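Local structure of endo-alpha-(1->5)-L-arabinanase (Bacillus licheniformis, 6B7K) at residues A[153-158]-A[163-168]; A[22-27]-A[284-289]. The protein probably cleaves internal alpha-1,5-arabinofuranosidic linkages in arabinans as a calcium-containing hydrolase of glycoside hydrolase family 43. All coordinates share one frame; numbering follows the deposited sequence.

Overall arrangement
From the N terminus the chain first runs through residues 22-27, which lead into strand 25-29 of the first sheet. Three further sheets follow, and then the fifth, whose strand 284-293 lies against residues 22-27. There contact 2 closes a loop of more than 250 residues and joins the first and last blades of a five-bladed beta-propeller, the GH43 fold. Contact 1 is nested inside that loop. It closes only a short turn, between strands 151-155 and 162-167 of the third sheet. The two contacts do not touch. Their centres lie 21 Å apart, on opposite sides of the centre of the chain, and their nearest atoms are about 9 Å apart.

Contact 1: residues A[153-158]-A[163-168]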
loop_
_atom_site.group_PDB
_atom_site.type_symbol
_atom_site.label_atom_id
_atom_site.label_comp_id
_atom_site.label_asym_id
_atom_site.label_seq_id
_atom_site.Cartn_x
_atom_site.Cartn_y
_atom_site.Cartn_z
ATOM N N LEU A 153 -2.615 11.592 1.147
ATOM C CA LEU A 153 -2.734 10.228 1.650
ATOM C C LEU A 153 -3.958 9.574 1.029
ATOM O O LEU A 153 -5.077 10.074 1.178
ATOM C CB LEU A 153 -2.833 10.201 3.180
ATOM C CG LEU A 153 -2.853 8.804 3.806
ATOM C CD1 LEU A 153 -1.482 8.155 3.708
ATOM C CD2 LEU A 153 -3.331 8.848 5.252
ATOM N N SER A 154 -3.744 8.462 0.333
ATOM C CA SER A 154 -4.822 7.633 -0.187
ATOM C C SER A 154 -4.911 6.354 0.632
ATOM O O SER A 154 -3.886 5.775 1.006
ATOM C CB SER A 154 -4.597 7.291 -1.661
ATOM O OG SER A 154 -3.455 6.472 -1.821
ATOM N N PHE A 155 -6.134 5.917 0.911
ATOM C CA PHE A 155 -6.356 4.715 1.707
ATOM C C PHE A 155 -7.706 4.123 1.323
ATOM O O PHE A 155 -8.368 4.589 0.390
ATOM C CB PHE A 155 -6.274 5.035 3.205
ATOM C CG PHE A 155 -7.300 6.025 3.669
ATOM C CD1 PHE A 155 -7.067 7.386 3.560
ATOM C CD2 PHE A 155 -8.497 5.596 4.216
ATOM C CE1 PHE A 155 -8.012 8.302 3.986
ATOM C CE2 PHE A 155 -9.444 6.507 4.643
ATOM C CZ PHE A 155 -9.201 7.862 4.529
ATOM N N GLY A 156 -8.115 3.087 2.048
ATOM C CA GLY A 156 -9.424 2.488 1.851
ATOM C C GLY A 156 -9.365 0.997 1.596
ATOM O O GLY A 156 -8.375 0.466 1.088
ATOM N N SER A 157 -10.445 0.308 1.961
ATOM C CA SER A 157 -10.566 -1.128 1.713
ATOM C C SER A 157 -12.039 -1.495 1.832
ATOM O O SER A 157 -12.592 -1.463 2.936
ATOM C CB SER A 157 -9.716 -1.924 2.692
ATOM O OG SER A 157 -9.820 -3.315 2.450
ATOM N N PHE A 158 -12.662 -1.832 0.701
ATOM C CA PHE A 158 -14.083 -2.163 0.630
ATOM C C PHE A 158 -14.942 -1.004 1.117
ATOM O O PHE A 158 -14.459 0.128 1.228
ATOM C CB PHE A 158 -14.383 -3.438 1.424
ATOM C CG PHE A 158 -13.759 -4.671 0.839
ATOM C CD1 PHE A 158 -14.474 -5.476 -0.032
ATOM C CD2 PHE A 158 -12.455 -5.020 1.149
ATOM C CE1 PHE A 158 -13.906 -6.609 -0.576
ATOM C CE2 PHE A 158 -11.879 -6.153 0.606
ATOM C CZ PHE A 158 -12.605 -6.948 -0.259
ATOM N N LYS A 163 -10.304 6.325 -0.542
ATOM C CA LYS A 163 -10.427 7.709 -0.118
ATOM C C LYS A 163 -9.084 8.415 -0.255
ATOM O O LYS A 163 -8.022 7.800 -0.111
ATOM C CB LYS A 163 -10.921 7.796 1.329
ATOM C CG LYS A 163 -12.261 7.117 1.557
ATOM C CD LYS A 163 -13.376 7.878 0.859
ATOM C CE LYS A 163 -14.656 7.064 0.794
ATOM N NZ LYS A 163 -14.563 5.961 -0.205
ATOM N N LEU A 164 -9.142 9.714 -0.534
ATOM C CA LEU A 164 -7.954 10.537 -0.713
ATOM C C LEU A 164 -8.120 11.817 0.087
ATOM O O LEU A 164 -9.188 12.437 0.053
ATOM C CB LEU A 164 -7.721 10.860 -2.194
ATOM C CG LEU A 164 -6.612 11.858 -2.528
ATOM C CD1 LEU A 164 -5.264 11.360 -2.027
ATOM C CD2 LEU A 164 -6.561 12.130 -4.024
ATOM N N THR A 165 -7.071 12.207 0.810
ATOM C CA THR A 165 -7.090 13.437 1.586
ATOM C C THR A 165 -5.760 14.156 1.434
ATOM O O THR A 165 -4.729 13.539 1.156
ATOM C CB THR A 165 -7.359 13.186 3.073
ATOM O OG1 THR A 165 -7.342 14.436 3.774
ATOM C CG2 THR A 165 -6.298 12.271 3.657
ATOM N N ARG A 166 -5.798 15.470 1.624
ATOM C CA ARG A 166 -4.601 16.292 1.578
ATOM C C ARG A 166 -3.991 16.387 2.970
ATOM O O ARG A 166 -4.702 16.563 3.963
ATOM C CB ARG A 166 -4.923 17.689 1.046
ATOM N N LEU A 167 -2.671 16.255 3.034
ATOM C CA LEU A 167 -1.925 16.387 4.274
ATOM C C LEU A 167 -1.197 17.724 4.283
ATOM O O LEU A 167 -0.766 18.220 3.237
ATOM C CB LEU A 167 -0.916 15.245 4.438
ATOM C CG LEU A 167 -1.423 13.825 4.170
ATOM C CD1 LEU A 167 -0.271 12.838 4.159
ATOM C CD2 LEU A 167 -2.464 13.414 5.197
ATOM N N ASP A 168 -1.070 18.311 5.469
ATOM C CA ASP A 168 -0.310 19.541 5.631
ATOM C C ASP A 168 1.142 19.203 5.939
ATOM O O ASP A 168 1.427 18.244 6.662
ATOM C CB ASP A 168 -0.907 20.414 6.739
ATOM C CG ASP A 168 -0.848 19.753 8.103
ATOM O OD1 ASP A 168 0.216 19.822 8.754
ATOM O OD2 ASP A 168 -1.867 19.166 8.526
#
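F155 lies with one ring face against K163. The CB of K163 sits 3.9 Å from the centroid of the F155 ring, shifted toward the rim, in a CH-pi contact. The ring atom nearest K163 CB is F155 CZ, at 3.6 Å. With chi1 of 61° the F155 ring stands between its own backbone N and carbonyl carbon, and this turns it toward the neighbouring strand. T165 CG2 lies near the plane of the same ring, at its edge. Further along this face, L153 CB packs against both methyls of L167, 3.8 Å from CD1 of L167. On the other face, L164 CD1 reaches back over the backbone of L153 and comes 3.5 Å from its O. The two strands form an antiparallel beta hairpin in one blade of the propeller, at 162° between their directions. Two hydrogen-bonded pairs hold the register. L153 N bonds to T165 O at 2.9 Å, nearly straight, and T165 N returns to L153 O. F155 and K163 make a second reciprocal pair, F155 N to K163 O and K163 N to F155 O, the latter 2.8 Å. Between them S154 faces L164 as a non-hydrogen-bonded pair, and S154 CA makes a CA-H...O contact with K163 O. Outside the pair, L178 touches F155 and P174 packs on T165 and L167. I196 lies against S154 and L164. Beyond the strand, S157 OG is hydrogen-bonded to E192, the predicted proton donor, and S157 and F158 belong to a predicted substrate site.

Contact 2: residues A[22-27]-A[284-289]; sequences HDPSII and SKLLIN
H22 meets S284 through the edge of its imidazole. Its CB lies 3.9 Å from OG of S284, and CG is equally far from that oxygen. CD2 comes closest, 3.3 Å from S284 OG, with the oxygen near the ring plane. CG of H22 is anti to the backbone N (chi1 -156°), which swings the ring toward S284. At the tip, NE2 of H22 is hydrogen-bonded to Y276, while the S284 hydroxyl has its own partner, the backbone O of I21, so its meeting with CD2 is a packing contact. On the other side of the ring, ND1 makes a weak bond of 3.0 Å to OD2 of D23, the predicted proton acceptor. OD2 of D23 is also hydrogen-bonded to OG1 of T38. Further along, CB of P24 touches CD1 of L286 at 4.2 Å. P24 also lies close to H262, a predicted substrate-recognition residue, and S25 OG bonds to D264, a calcium ligand. The contact thus joins the first and last blades beside the predicted active site at the centre of the propeller, as in the five-bladed beta-propeller of family 43.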
loop_
_atom_site.group_PDB
_atom_site.type_symbol
_atom_site.label_atom_id
_atom_site.label_comp_id
_atom_site.label_asym_id
_atom_site.label_seq_id
_atom_site.Cartn_x
_atom_site.Cartn_y
_atom_site.Cartn_z
ATOM N N HIS A 22 3.764 -9.717 2.983
ATOM C CA HIS A 22 2.357 -9.500 2.691
ATOM C C HIS A 22 2.072 -8.013 2.833
ATOM O O HIS A 22 2.444 -7.406 3.841
ATOM C CB HIS A 22 1.459 -10.315 3.623
ATOM C CG HIS A 22 0.107 -10.602 3.051
ATOM N ND1 HIS A 22 -1.011 -9.867 3.376
ATOM C CD2 HIS A 22 -0.305 -11.540 2.165
ATOM C CE1 HIS A 22 -2.055 -10.344 2.721
ATOM N NE2 HIS A 22 -1.652 -11.359 1.979
ATOM N N ASP A 23 1.421 -7.439 1.818
ATOM C CA ASP A 23 1.153 -6.008 1.734
ATOM C C ASP A 23 2.458 -5.215 1.786
ATOM O O ASP A 23 2.673 -4.440 2.726
ATOM C CB ASP A 23 0.212 -5.575 2.861
ATOM C CG ASP A 23 -1.016 -6.463 2.965
ATOM O OD1 ASP A 23 -1.686 -6.682 1.933
ATOM O OD2 ASP A 23 -1.307 -6.950 4.081
ATOM N N PRO A 24 3.341 -5.365 0.800
ATOM C CA PRO A 24 4.660 -4.737 0.875
ATOM C C PRO A 24 4.675 -3.293 0.389
ATOM O O PRO A 24 3.812 -2.843 -0.371
ATOM C CB PRO A 24 5.502 -5.621 -0.054
ATOM C CG PRO A 24 4.544 -6.012 -1.111
ATOM C CD PRO A 24 3.202 -6.175 -0.425
ATOM N N SER A 25 5.695 -2.572 0.851
ATOM C CA SER A 25 6.007 -1.228 0.378
ATOM C C SER A 25 7.519 -1.093 0.357
ATOM O O SER A 25 8.171 -1.266 1.391
ATOM C CB SER A 25 5.377 -0.154 1.272
ATOM O OG SER A 25 5.618 1.149 0.765
ATOM N N ILE A 26 8.077 -0.788 -0.813
ATOM C CA ILE A 26 9.521 -0.809 -1.015
ATOM C C ILE A 26 10.099 0.580 -0.793
ATOM O O ILE A 26 9.471 1.609 -1.086
ATOM C CB ILE A 26 9.879 -1.343 -2.420
ATOM C CG1 ILE A 26 11.388 -1.564 -2.553
ATOM C CG2 ILE A 26 9.395 -0.393 -3.499
ATOM C CD1 ILE A 26 11.956 -2.568 -1.576
ATOM N N ILE A 27 11.316 0.604 -0.250
ATOM C CA ILE A 27 12.128 1.807 -0.103
ATOM C C ILE A 27 13.582 1.359 -0.236
ATOM O O ILE A 27 13.880 0.165 -0.292
ATOM C CB ILE A 27 11.860 2.526 1.241
ATOM C CG1 ILE A 27 12.515 3.917 1.294
ATOM C CG2 ILE A 27 12.310 1.665 2.413
ATOM C CD1 ILE A 27 12.117 4.843 0.166
ATOM N N SER A 284 2.525 -16.245 0.655
ATOM C CA SER A 284 2.774 -15.028 -0.107
ATOM C C SER A 284 4.256 -14.674 -0.094
ATOM O O SER A 284 4.870 -14.556 0.971
ATOM C CB SER A 284 1.950 -13.873 0.462
ATOM O OG SER A 284 2.219 -13.687 1.839
ATOM N N LYS A 285 4.825 -14.499 -1.283
ATOM C CA LYS A 285 6.220 -14.128 -1.463
ATOM C C LYS A 285 6.312 -12.695 -1.978
ATOM O O LYS A 285 5.305 -12.034 -2.249
ATOM C CB LYS A 285 6.916 -15.098 -2.421
ATOM C CG LYS A 285 6.732 -16.561 -2.065
ATOM C CD LYS A 285 7.383 -16.886 -0.738
ATOM C CE LYS A 285 7.350 -18.376 -0.468
ATOM N NZ LYS A 285 8.143 -18.731 0.740
ATOM N N LEU A 286 7.544 -12.215 -2.116
ATOM C CA LEU A 286 7.818 -10.877 -2.619
ATOM C C LEU A 286 8.115 -10.943 -4.111
ATOM O O LEU A 286 8.968 -11.723 -4.546
ATOM C CB LEU A 286 8.993 -10.246 -1.870
ATOM C CG LEU A 286 9.441 -8.861 -2.341
ATOM C CD1 LEU A 286 8.302 -7.863 -2.218
ATOM C CD2 LEU A 286 10.660 -8.398 -1.557
ATOM N N LEU A 287 7.407 -10.130 -4.890
ATOM C CA LEU A 287 7.617 -10.028 -6.328
ATOM C C LEU A 287 7.912 -8.578 -6.674
ATOM O O LEU A 287 7.120 -7.685 -6.353
ATOM C CB LEU A 287 6.400 -10.533 -7.107
ATOM C CG LEU A 287 6.273 -12.051 -7.233
ATOM C CD1 LEU A 287 5.212 -12.408 -8.259
ATOM C CD2 LEU A 287 7.613 -12.667 -7.604
ATOM N N ILE A 288 9.049 -8.347 -7.324
ATOM C CA ILE A 288 9.499 -7.009 -7.682
ATOM C C ILE A 288 9.719 -6.962 -9.185
ATOM O O ILE A 288 10.346 -7.862 -9.757
ATOM C CB ILE A 288 10.784 -6.623 -6.929
ATOM C CG1 ILE A 288 10.602 -6.839 -5.427
ATOM C CG2 ILE A 288 11.145 -5.179 -7.211
ATOM C CD1 ILE A 288 11.842 -6.575 -4.632
ATOM N N ASN A 289 9.204 -5.914 -9.821
ATOM C CA ASN A 289 9.343 -5.721 -11.255
ATOM C C ASN A 289 9.819 -4.306 -11.537
ATOM O O ASN A 289 9.462 -3.364 -10.827
ATOM C CB ASN A 289 8.019 -5.960 -11.991
ATOM C CG ASN A 289 7.690 -7.425 -12.135
ATOM O OD1 ASN A 289 7.892 -8.014 -13.196
ATOM N ND2 ASN A 289 7.183 -8.024 -11.065
#